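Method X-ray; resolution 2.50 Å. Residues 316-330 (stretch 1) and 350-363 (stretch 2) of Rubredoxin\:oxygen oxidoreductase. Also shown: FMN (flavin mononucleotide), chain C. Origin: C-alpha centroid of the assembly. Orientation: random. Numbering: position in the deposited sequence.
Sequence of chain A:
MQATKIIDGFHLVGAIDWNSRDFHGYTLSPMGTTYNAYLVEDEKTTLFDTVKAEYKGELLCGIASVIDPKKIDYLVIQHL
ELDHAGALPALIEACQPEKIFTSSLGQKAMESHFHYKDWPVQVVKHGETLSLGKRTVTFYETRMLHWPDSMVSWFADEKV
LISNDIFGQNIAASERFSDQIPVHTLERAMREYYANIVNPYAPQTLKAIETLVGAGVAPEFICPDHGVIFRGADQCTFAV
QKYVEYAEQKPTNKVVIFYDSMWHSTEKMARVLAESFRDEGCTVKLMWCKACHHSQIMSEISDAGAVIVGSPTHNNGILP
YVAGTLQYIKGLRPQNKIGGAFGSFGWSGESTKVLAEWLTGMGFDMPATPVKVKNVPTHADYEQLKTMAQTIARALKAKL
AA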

ATOM      1  N   ASN A 316     -15.139  -8.094   0.941  1.00 12.48           N
ATOM      2  CA  ASN A 316     -16.154  -7.198   0.398  1.00 19.23           C
ATOM      3  C   ASN A 316     -15.570  -5.993  -0.316  1.00 21.43           C
ATOM      4  O   ASN A 316     -16.277  -5.022  -0.570  1.00 32.37           O
ATOM      5  CB  ASN A 316     -17.087  -6.740   1.537  1.00 11.25           C
ATOM      6  CG  ASN A 316     -17.736  -7.981   2.148  1.00 14.98           C
ATOM      7  OD1 ASN A 316     -17.552  -8.279   3.323  1.00 26.54           O
ATOM      8  ND2 ASN A 316     -18.475  -8.698   1.304  1.00 19.83           N
ATOM      9  N   GLY A 317     -14.283  -6.087  -0.634  1.00 19.05           N
ATOM     10  CA  GLY A 317     -13.604  -5.015  -1.334  1.00  6.96           C
ATOM     11  C   GLY A 317     -12.426  -5.535  -2.143  1.00 12.01           C
ATOM     12  O   GLY A 317     -12.363  -6.713  -2.493  1.00 23.60           O
ATOM     13  N   ILE A 318     -11.504  -4.617  -2.412  1.00  8.81           N
ATOM     14  CA  ILE A 318     -10.324  -4.924  -3.205  1.00 11.25           C
ATOM     15  C   ILE A 318      -9.103  -5.004  -2.298  1.00  8.55           C
ATOM     16  O   ILE A 318      -9.145  -4.516  -1.172  1.00  7.25           O
ATOM     17  CB  ILE A 318     -10.090  -3.858  -4.287  1.00 15.63           C
ATOM     18  CG1 ILE A 318      -9.747  -2.484  -3.705  1.00 12.77           C
ATOM     19  CG2 ILE A 318     -11.280  -3.755  -5.225  1.00  8.87           C
ATOM     20  CD1 ILE A 318      -9.275  -1.478  -4.734  1.00 14.59           C
ATOM     21  N   LEU A 319      -8.052  -5.622  -2.806  1.00  9.58           N
ATOM     22  CA  LEU A 319      -6.806  -5.757  -2.067  1.00 12.10           C
ATOM     23  C   LEU A 319      -6.165  -4.398  -1.809  1.00 11.88           C
ATOM     24  O   LEU A 319      -6.196  -3.463  -2.599  1.00 19.11           O
ATOM     25  CB  LEU A 319      -5.850  -6.698  -2.805  1.00  9.07           C
ATOM     26  CG  LEU A 319      -6.234  -8.184  -2.794  1.00  5.02           C
ATOM     27  CD1 LEU A 319      -5.236  -8.998  -3.615  1.00  8.37           C
ATOM     28  CD2 LEU A 319      -6.308  -8.716  -1.374  1.00  6.94           C
ATOM     29  N   PRO A 320      -5.568  -4.320  -0.617  1.00 12.54           N
ATOM     30  CA  PRO A 320      -5.038  -3.070  -0.080  1.00  6.81           C
ATOM     31  C   PRO A 320      -4.096  -2.359  -1.043  1.00 10.05           C
ATOM     32  O   PRO A 320      -4.203  -1.156  -1.264  1.00 14.71           O
ATOM     33  CB  PRO A 320      -4.229  -3.552   1.127  1.00  7.62           C
ATOM     34  CG  PRO A 320      -4.888  -4.824   1.540  1.00  9.78           C
ATOM     35  CD  PRO A 320      -5.374  -5.474   0.287  1.00  8.64           C
ATOM     36  N   TYR A 321      -3.159  -3.106  -1.609  1.00  8.90           N
ATOM     37  CA  TYR A 321      -2.145  -2.547  -2.488  1.00  7.46           C
ATOM     38  C   TYR A 321      -2.760  -2.041  -3.784  1.00 11.59           C
ATOM     39  O   TYR A 321      -2.264  -1.100  -4.408  1.00 10.21           O
ATOM     40  CB  TYR A 321      -1.079  -3.600  -2.788  1.00 13.83           C
ATOM     41  CG  TYR A 321      -0.171  -3.886  -1.623  1.00 17.07           C
ATOM     42  CD1 TYR A 321       0.040  -2.915  -0.652  1.00 18.98           C
ATOM     43  CD2 TYR A 321       0.466  -5.109  -1.488  1.00 14.62           C
ATOM     44  CE1 TYR A 321       0.868  -3.152   0.427  1.00 19.40           C
ATOM     45  CE2 TYR A 321       1.301  -5.356  -0.407  1.00 14.76           C
ATOM     46  CZ  TYR A 321       1.493  -4.380   0.543  1.00 19.14           C
ATOM     47  OH  TYR A 321       2.321  -4.613   1.616  1.00 24.84           O
ATOM     48  N   VAL A 322      -3.865  -2.672  -4.192  1.00 11.32           N
ATOM     49  CA  VAL A 322      -4.564  -2.135  -5.359  1.00 12.31           C
ATOM     50  C   VAL A 322      -5.240  -0.815  -5.000  1.00  7.78           C
ATOM     51  O   VAL A 322      -5.183   0.167  -5.733  1.00 11.50           O
ATOM     52  CB  VAL A 322      -5.589  -3.136  -5.914  1.00 11.16           C
ATOM     53  CG1 VAL A 322      -6.338  -2.508  -7.075  1.00 12.27           C
ATOM     54  CG2 VAL A 322      -4.886  -4.410  -6.352  1.00  6.31           C
ATOM     55  N   ALA A 323      -5.879  -0.794  -3.842  1.00  7.47           N
ATOM     56  CA  ALA A 323      -6.500   0.428  -3.349  1.00 14.45           C
ATOM     57  C   ALA A 323      -5.485   1.549  -3.193  1.00 12.82           C
ATOM     58  O   ALA A 323      -5.729   2.683  -3.619  1.00 19.24           O
ATOM     59  CB  ALA A 323      -7.192   0.174  -2.015  1.00  5.58           C
ATOM     60  N   GLY A 324      -4.337   1.258  -2.582  1.00 14.89           N
ATOM     61  CA  GLY A 324      -3.333   2.299  -2.380  1.00  8.62           C
ATOM     62  C   GLY A 324      -2.827   2.877  -3.689  1.00  8.90           C
ATOM     63  O   GLY A 324      -2.602   4.081  -3.818  1.00 15.21           O
ATOM     64  N   THR A 325      -2.636   2.011  -4.680  1.00  9.67           N
ATOM     65  CA  THR A 325      -2.165   2.450  -5.989  1.00  9.90           C
ATOM     66  C   THR A 325      -3.196   3.281  -6.723  1.00 10.42           C
ATOM     67  O   THR A 325      -2.890   4.275  -7.384  1.00 12.45           O
ATOM     68  CB  THR A 325      -1.805   1.216  -6.842  1.00 18.98           C
ATOM     69  OG1 THR A 325      -0.770   0.517  -6.126  1.00 23.89           O
ATOM     70  CG2 THR A 325      -1.266   1.611  -8.203  1.00  6.22           C
ATOM     71  N   LEU A 326      -4.459   2.869  -6.617  1.00 12.41           N
ATOM     72  CA  LEU A 326      -5.506   3.672  -7.255  1.00 10.95           C
ATOM     73  C   LEU A 326      -5.600   5.029  -6.570  1.00 12.24           C
ATOM     74  O   LEU A 326      -5.743   6.052  -7.243  1.00 18.11           O
ATOM     75  CB  LEU A 326      -6.844   2.942  -7.230  1.00  7.24           C
ATOM     76  CG  LEU A 326      -6.949   1.803  -8.250  1.00 13.02           C
ATOM     77  CD1 LEU A 326      -8.124   0.905  -7.915  1.00 13.44           C
ATOM     78  CD2 LEU A 326      -7.057   2.379  -9.649  1.00 12.70           C
ATOM     79  N   GLN A 327      -5.499   5.044  -5.245  1.00  8.84           N
ATOM     80  CA  GLN A 327      -5.509   6.319  -4.531  1.00 10.31           C
ATOM     81  C   GLN A 327      -4.409   7.228  -5.081  1.00 12.38           C
ATOM     82  O   GLN A 327      -4.643   8.378  -5.421  1.00 10.45           O
ATOM     83  CB  GLN A 327      -5.313   6.166  -3.022  1.00 11.13           C
ATOM     84  CG  GLN A 327      -5.439   7.484  -2.255  1.00 18.55           C
ATOM     85  CD  GLN A 327      -6.804   8.116  -2.502  1.00 31.86           C
ATOM     86  OE1 GLN A 327      -7.817   7.552  -2.081  1.00 46.97           O
ATOM     87  NE2 GLN A 327      -6.830   9.256  -3.188  1.00 32.14           N
ATOM     88  N   TYR A 328      -3.202   6.673  -5.165  1.00 15.49           N
ATOM     89  CA  TYR A 328      -2.068   7.440  -5.668  1.00 15.00           C
ATOM     90  C   TYR A 328      -2.399   7.991  -7.048  1.00 14.83           C
ATOM     91  O   TYR A 328      -2.225   9.167  -7.328  1.00 16.99           O
ATOM     92  CB  TYR A 328      -0.828   6.567  -5.757  1.00  9.26           C
ATOM     93  CG  TYR A 328       0.434   7.287  -6.154  1.00  6.19           C
ATOM     94  CD1 TYR A 328       1.066   8.128  -5.249  1.00  7.96           C
ATOM     95  CD2 TYR A 328       1.011   7.130  -7.409  1.00  8.53           C
ATOM     96  CE1 TYR A 328       2.224   8.794  -5.583  1.00  9.69           C
ATOM     97  CE2 TYR A 328       2.178   7.800  -7.749  1.00  5.36           C
ATOM     98  CZ  TYR A 328       2.782   8.634  -6.834  1.00  3.87           C
ATOM     99  OH  TYR A 328       3.937   9.308  -7.147  1.00 13.04           O
ATOM    100  N   ILE A 329      -2.897   7.088  -7.889  1.00 12.99           N
ATOM    101  CA  ILE A 329      -3.125   7.450  -9.285  1.00 15.53           C
ATOM    102  C   ILE A 329      -4.224   8.493  -9.426  1.00 13.71           C
ATOM    103  O   ILE A 329      -4.078   9.466 -10.167  1.00 15.41           O
ATOM    104  CB  ILE A 329      -3.463   6.211 -10.124  1.00 13.54           C
ATOM    105  CG1 ILE A 329      -2.317   5.192 -10.173  1.00 13.37           C
ATOM    106  CG2 ILE A 329      -3.884   6.622 -11.517  1.00 17.45           C
ATOM    107  CD1 ILE A 329      -2.708   3.971 -10.985  1.00 41.71           C
ATOM    108  N   LYS A 330      -5.317   8.296  -8.695  1.00 12.07           N
ATOM    109  CA  LYS A 330      -6.426   9.237  -8.784  1.00 12.55           C
ATOM    110  C   LYS A 330      -5.971  10.666  -8.493  1.00 16.25           C
ATOM    111  O   LYS A 330      -6.410  11.612  -9.147  1.00 25.34           O
ATOM    112  CB  LYS A 330      -7.539   8.815  -7.828  1.00 12.66           C
ATOM    113  CG  LYS A 330      -8.636   9.851  -7.649  1.00 13.96           C
ATOM    114  CD  LYS A 330      -9.738   9.263  -6.779  1.00 24.89           C
ATOM    115  CE  LYS A 330     -10.831  10.285  -6.486  1.00 31.37           C
ATOM    116  NZ  LYS A 330     -11.972  10.110  -7.432  1.00 40.64           N
ATOM    117  N   GLU A 350     -17.722  -7.941  -4.962  1.00 12.52           N
ATOM    118  CA  GLU A 350     -17.689  -6.501  -5.146  1.00 16.32           C
ATOM    119  C   GLU A 350     -16.513  -5.953  -5.946  1.00 17.03           C
ATOM    120  O   GLU A 350     -16.624  -4.811  -6.405  1.00 16.64           O
ATOM    121  CB  GLU A 350     -17.637  -5.794  -3.770  1.00 13.78           C
ATOM    122  CG  GLU A 350     -18.930  -5.897  -2.986  1.00 18.56           C
ATOM    123  CD  GLU A 350     -18.889  -7.003  -1.952  1.00 24.79           C
ATOM    124  OE1 GLU A 350     -18.250  -8.040  -2.229  1.00 21.56           O
ATOM    125  OE2 GLU A 350     -19.498  -6.815  -0.879  1.00 33.74           O
ATOM    126  N   SER A 351     -15.396  -6.641  -6.100  1.00 13.27           N
ATOM    127  CA  SER A 351     -14.170  -6.006  -6.583  1.00 17.64           C
ATOM    128  C   SER A 351     -14.347  -5.320  -7.928  1.00 15.77           C
ATOM    129  O   SER A 351     -13.943  -4.167  -8.098  1.00 21.48           O
ATOM    130  CB  SER A 351     -13.013  -7.011  -6.657  1.00 12.38           C
ATOM    131  OG  SER A 351     -13.298  -8.084  -7.536  1.00 27.74           O
ATOM    132  N   THR A 352     -14.962  -5.990  -8.894  1.00 13.55           N
ATOM    133  CA  THR A 352     -15.009  -5.347 -10.214  1.00 19.26           C
ATOM    134  C   THR A 352     -15.952  -4.159 -10.177  1.00 24.45           C
ATOM    135  O   THR A 352     -15.748  -3.143 -10.838  1.00 22.86           O
ATOM    136  CB  THR A 352     -15.416  -6.346 -11.301  1.00 16.41           C
ATOM    137  OG1 THR A 352     -16.608  -7.021 -10.895  1.00 25.98           O
ATOM    138  CG2 THR A 352     -14.332  -7.405 -11.449  1.00 14.66           C
ATOM    139  N   LYS A 353     -16.999  -4.294  -9.370  1.00 27.73           N
ATOM    140  CA  LYS A 353     -17.907  -3.175  -9.147  1.00 31.12           C
ATOM    141  C   LYS A 353     -17.121  -1.964  -8.659  1.00 26.93           C
ATOM    142  O   LYS A 353     -17.190  -0.853  -9.189  1.00 23.46           O
ATOM    143  CB  LYS A 353     -18.963  -3.578  -8.123  1.00 36.53           C
ATOM    144  CG  LYS A 353     -20.364  -3.086  -8.425  1.00 46.67           C
ATOM    145  CD  LYS A 353     -21.287  -4.266  -8.729  1.00 57.80           C
ATOM    146  CE  LYS A 353     -22.729  -3.982  -8.332  1.00 62.82           C
ATOM    147  NZ  LYS A 353     -23.419  -5.164  -7.747  1.00 51.64           N
ATOM    148  N   VAL A 354     -16.326  -2.215  -7.614  1.00 22.04           N
ATOM    149  CA  VAL A 354     -15.511  -1.178  -7.006  1.00 21.53           C
ATOM    150  C   VAL A 354     -14.449  -0.633  -7.951  1.00 19.48           C
ATOM    151  O   VAL A 354     -14.256   0.583  -8.047  1.00 15.07           O
ATOM    152  CB  VAL A 354     -14.815  -1.695  -5.732  1.00 25.67           C
ATOM    153  CG1 VAL A 354     -13.738  -0.717  -5.302  1.00  9.99           C
ATOM    154  CG2 VAL A 354     -15.835  -1.897  -4.622  1.00 19.30           C
ATOM    155  N   LEU A 355     -13.753  -1.523  -8.654  1.00 16.31           N
ATOM    156  CA  LEU A 355     -12.728  -1.030  -9.579  1.00 13.02           C
ATOM    157  C   LEU A 355     -13.354  -0.101 -10.604  1.00 16.74           C
ATOM    158  O   LEU A 355     -12.823   0.967 -10.901  1.00 21.01           O
ATOM    159  CB  LEU A 355     -12.011  -2.209 -10.237  1.00 15.23           C
ATOM    160  CG  LEU A 355     -11.164  -3.021  -9.240  1.00  9.01           C
ATOM    161  CD1 LEU A 355     -10.638  -4.295  -9.871  1.00  8.19           C
ATOM    162  CD2 LEU A 355     -10.039  -2.151  -8.713  1.00  4.68           C
ATOM    163  N   ALA A 356     -14.512  -0.505 -11.114  1.00 22.41           N
ATOM    164  CA  ALA A 356     -15.256   0.293 -12.081  1.00 21.13           C
ATOM    165  C   ALA A 356     -15.566   1.672 -11.518  1.00 17.34           C
ATOM    166  O   ALA A 356     -15.356   2.668 -12.204  1.00 18.73           O
ATOM    167  CB  ALA A 356     -16.537  -0.400 -12.508  1.00 20.91           C
ATOM    168  N   GLU A 357     -16.040   1.743 -10.280  1.00 18.48           N
ATOM    169  CA  GLU A 357     -16.342   3.051  -9.691  1.00 20.47           C
ATOM    170  C   GLU A 357     -15.097   3.930  -9.636  1.00 24.46           C
ATOM    171  O   GLU A 357     -15.168   5.150  -9.798  1.00 28.79           O
ATOM    172  CB  GLU A 357     -16.922   2.886  -8.289  1.00 37.23           C
ATOM    173  CG  GLU A 357     -17.739   4.057  -7.780  1.00 61.38           C
ATOM    174  CD  GLU A 357     -19.011   3.624  -7.070  1.00 79.66           C
ATOM    175  OE1 GLU A 357     -19.026   2.525  -6.475  1.00 97.44           O
ATOM    176  OE2 GLU A 357     -20.000   4.389  -7.109  1.00102.35           O
ATOM    177  N   TRP A 358     -13.953   3.292  -9.396  1.00 25.81           N
ATOM    178  CA  TRP A 358     -12.692   4.018  -9.315  1.00 24.11           C
ATOM    179  C   TRP A 358     -12.327   4.586 -10.689  1.00 21.71           C
ATOM    180  O   TRP A 358     -12.016   5.763 -10.832  1.00 24.03           O
ATOM    181  CB  TRP A 358     -11.557   3.120  -8.846  1.00 20.28           C
ATOM    182  CG  TRP A 358     -11.323   2.943  -7.390  1.00 18.36           C
ATOM    183  CD1 TRP A 358     -11.784   1.919  -6.603  1.00 21.24           C
ATOM    184  CD2 TRP A 358     -10.562   3.800  -6.529  1.00 18.95           C
ATOM    185  NE1 TRP A 358     -11.358   2.092  -5.306  1.00 22.31           N
ATOM    186  CE2 TRP A 358     -10.608   3.239  -5.234  1.00 18.72           C
ATOM    187  CE3 TRP A 358      -9.848   4.988  -6.721  1.00 14.98           C
ATOM    188  CZ2 TRP A 358      -9.965   3.834  -4.146  1.00 15.18           C
ATOM    189  CZ3 TRP A 358      -9.214   5.575  -5.643  1.00 12.72           C
ATOM    190  CH2 TRP A 358      -9.277   4.997  -4.366  1.00 13.71           C
ATOM    191  N   LEU A 359     -12.352   3.707 -11.698  1.00 13.60           N
ATOM    192  CA  LEU A 359     -11.948   4.151 -13.029  1.00 19.90           C
ATOM    193  C   LEU A 359     -12.865   5.260 -13.530  1.00 21.08           C
ATOM    194  O   LEU A 359     -12.409   6.331 -13.927  1.00 29.37           O
ATOM    195  CB  LEU A 359     -11.920   2.961 -13.993  1.00 17.91           C
ATOM    196  CG  LEU A 359     -10.927   1.855 -13.614  1.00 19.59           C
ATOM    197  CD1 LEU A 359     -10.728   0.894 -14.772  1.00 25.69           C
ATOM    198  CD2 LEU A 359      -9.597   2.450 -13.171  1.00 16.76           C
ATOM    199  N   THR A 360     -14.160   4.992 -13.491  1.00 22.26           N
ATOM    200  CA  THR A 360     -15.166   5.979 -13.876  1.00 20.39           C
ATOM    201  C   THR A 360     -14.981   7.273 -13.100  1.00 16.99           C
ATOM    202  O   THR A 360     -15.058   8.377 -13.636  1.00 29.87           O
ATOM    203  CB  THR A 360     -16.583   5.424 -13.657  1.00 21.98           C
ATOM    204  OG1 THR A 360     -16.790   4.301 -14.531  1.00 32.60           O
ATOM    205  CG2 THR A 360     -17.625   6.465 -14.032  1.00 35.65           C
ATOM    206  N   GLY A 361     -14.719   7.182 -11.798  1.00 15.54           N
ATOM    207  CA  GLY A 361     -14.536   8.400 -11.023  1.00 12.50           C
ATOM    208  C   GLY A 361     -13.319   9.189 -11.454  1.00 18.26           C
ATOM    209  O   GLY A 361     -13.194  10.374 -11.143  1.00 35.49           O
ATOM    210  N   MET A 362     -12.397   8.561 -12.174  1.00 15.22           N
ATOM    211  CA  MET A 362     -11.188   9.257 -12.600  1.00 16.26           C
ATOM    212  C   MET A 362     -11.387   9.841 -13.999  1.00 19.34           C
ATOM    213  O   MET A 362     -10.482  10.456 -14.549  1.00 21.96           O
ATOM    214  CB  MET A 362      -9.977   8.337 -12.623  1.00 16.68           C
ATOM    215  CG  MET A 362      -9.386   8.012 -11.263  1.00 19.43           C
ATOM    216  SD  MET A 362      -8.039   6.818 -11.377  1.00 33.57           S
ATOM    217  CE  MET A 362      -8.781   5.400 -10.570  1.00 31.26           C
ATOM    218  N   GLY A 363     -12.592   9.603 -14.506  1.00 18.12           N
ATOM    219  CA  GLY A 363     -12.994  10.091 -15.807  1.00 17.92           C
ATOM    220  C   GLY A 363     -12.523   9.196 -16.930  1.00 17.48           C
ATOM    221  O   GLY A 363     -12.450   9.594 -18.090  1.00 37.73           O
TER
HETATM  222  N1  FMN C 403     -14.696 -13.509  -2.053  1.00 14.84           N
HETATM  223  C2  FMN C 403     -15.822 -12.815  -1.968  1.00 15.12           C
HETATM  224  O2  FMN C 403     -16.751 -12.995  -2.709  1.00 23.05           O
HETATM  225  N3  FMN C 403     -15.999 -11.798  -0.992  1.00 10.02           N
HETATM  226  C4  FMN C 403     -15.180 -11.754   0.122  1.00  9.16           C
HETATM  227  O4  FMN C 403     -15.355 -10.846   0.913  1.00 18.66           O
HETATM  228  C4A FMN C 403     -13.963 -12.550   0.060  1.00  6.60           C
HETATM  229  N5  FMN C 403     -12.938 -12.300   0.906  1.00 12.63           N
HETATM  230  C5A FMN C 403     -11.979 -13.281   0.997  1.00 10.02           C
HETATM  231  C6  FMN C 403     -10.961 -13.111   1.970  1.00 11.90           C
HETATM  232  C7  FMN C 403      -9.833 -13.896   1.963  1.00  7.99           C
HETATM  233  C7M FMN C 403      -8.649 -13.505   2.806  1.00  7.74           C
HETATM  234  C8  FMN C 403      -9.655 -14.890   0.922  1.00 10.48           C
HETATM  235  C8M FMN C 403      -8.540 -15.905   1.030  1.00  6.61           C
HETATM  236  C9  FMN C 403     -10.743 -15.194   0.090  1.00  7.53           C
HETATM  237  C9A FMN C 403     -11.788 -14.271  -0.005  1.00  9.01           C
HETATM  238  N10 FMN C 403     -12.733 -14.270  -1.077  1.00 15.14           N
HETATM  239  C10 FMN C 403     -13.818 -13.504  -1.028  1.00  8.56           C
HETATM  240  C1' FMN C 403     -12.585 -15.329  -2.104  1.00  7.22           C
HETATM  241  C2' FMN C 403     -11.570 -14.903  -3.195  1.00  9.86           C
HETATM  242  O2' FMN C 403     -12.022 -13.725  -3.851  1.00 13.13           O
HETATM  243  C3' FMN C 403     -11.519 -16.066  -4.173  1.00  7.89           C
HETATM  244  O3' FMN C 403     -10.696 -17.059  -3.566  1.00 13.96           O
HETATM  245  C4' FMN C 403     -10.889 -15.645  -5.503  1.00 13.55           C
HETATM  246  O4' FMN C 403     -10.828 -16.773  -6.391  1.00 23.46           O
HETATM  247  C5' FMN C 403      -9.506 -15.113  -5.196  1.00  8.25           C
HETATM  248  O5' FMN C 403      -8.813 -14.690  -6.540  1.00 17.66           O
HETATM  249  P   FMN C 403      -7.295 -14.693  -6.677  1.00 17.45           P
HETATM  250  O1P FMN C 403      -6.977 -13.758  -7.846  1.00 10.42           O
HETATM  251  O2P FMN C 403      -6.653 -14.393  -5.477  1.00 12.15           O
HETATM  252  O3P FMN C 403      -6.846 -16.035  -7.033  1.00 13.85           O
HETATM  253  O   HOH W   1     -12.433   7.399  -8.581  1.00 30.37           O

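Two helices, 320-330 and the one in the second stretch, run side by side in nearly the same direction, their axes inclined by 11° and 10.9 Å apart at closest approach. That spacing leaves room for large side chains, and the packing is chiefly apolar.

The most prominent bump is Trp358. Its indole enters a hollow on the first helix formed by Ala323, Leu326, Gln327 and Lys330. Leu326 supplies the wall: its CB lies over one face of the six-membered ring, 3.8 Å from the centroid, in a CH-pi contact. Ala323, with only a methyl group, adds little bulk to the hollow. Gln327 meets the ring at its edge, OE1 lying 3.7 Å from CH2 of Trp358, while the aliphatic part of Lys330 brings CD to 3.9 Å from CZ3 of Trp358.

Leu326 is itself a bump. Its branched end spreads between neighbours on the second stretch: CD1 reaches CD2 of Leu355 at 3.7 Å, and CD2 reaches CE of Met362 at 3.6 Å. The long, flexible methionine suits this position, because its CB points sideways and its end must come round to meet the leucine; its SD also lies 4.2 Å from CG2 of Ile329.

Before the first helix, Ile318 fills the next hollow. Its CG2 packs against CA of Ser351 (3.9 Å), CG1 of Val354 (3.9 Å) and CD2 of Leu355 (4.0 Å). The backbones come close here, with the CA atoms of Ile318 and Ser351 5.2 Å apart.

Polar links lie toward the ends. Asn316 ND2 donates a hydrogen bond to Glu350 OE2 (3.1 Å), while its backbone N binds FMN O4 (2.8 Å). At the other end, a water accepts from Lys330 NZ (3.0 Å) and donates to Trp358 O (2.8 Å), so the lysine's apolar chain packs while its charged tip remains hydrated.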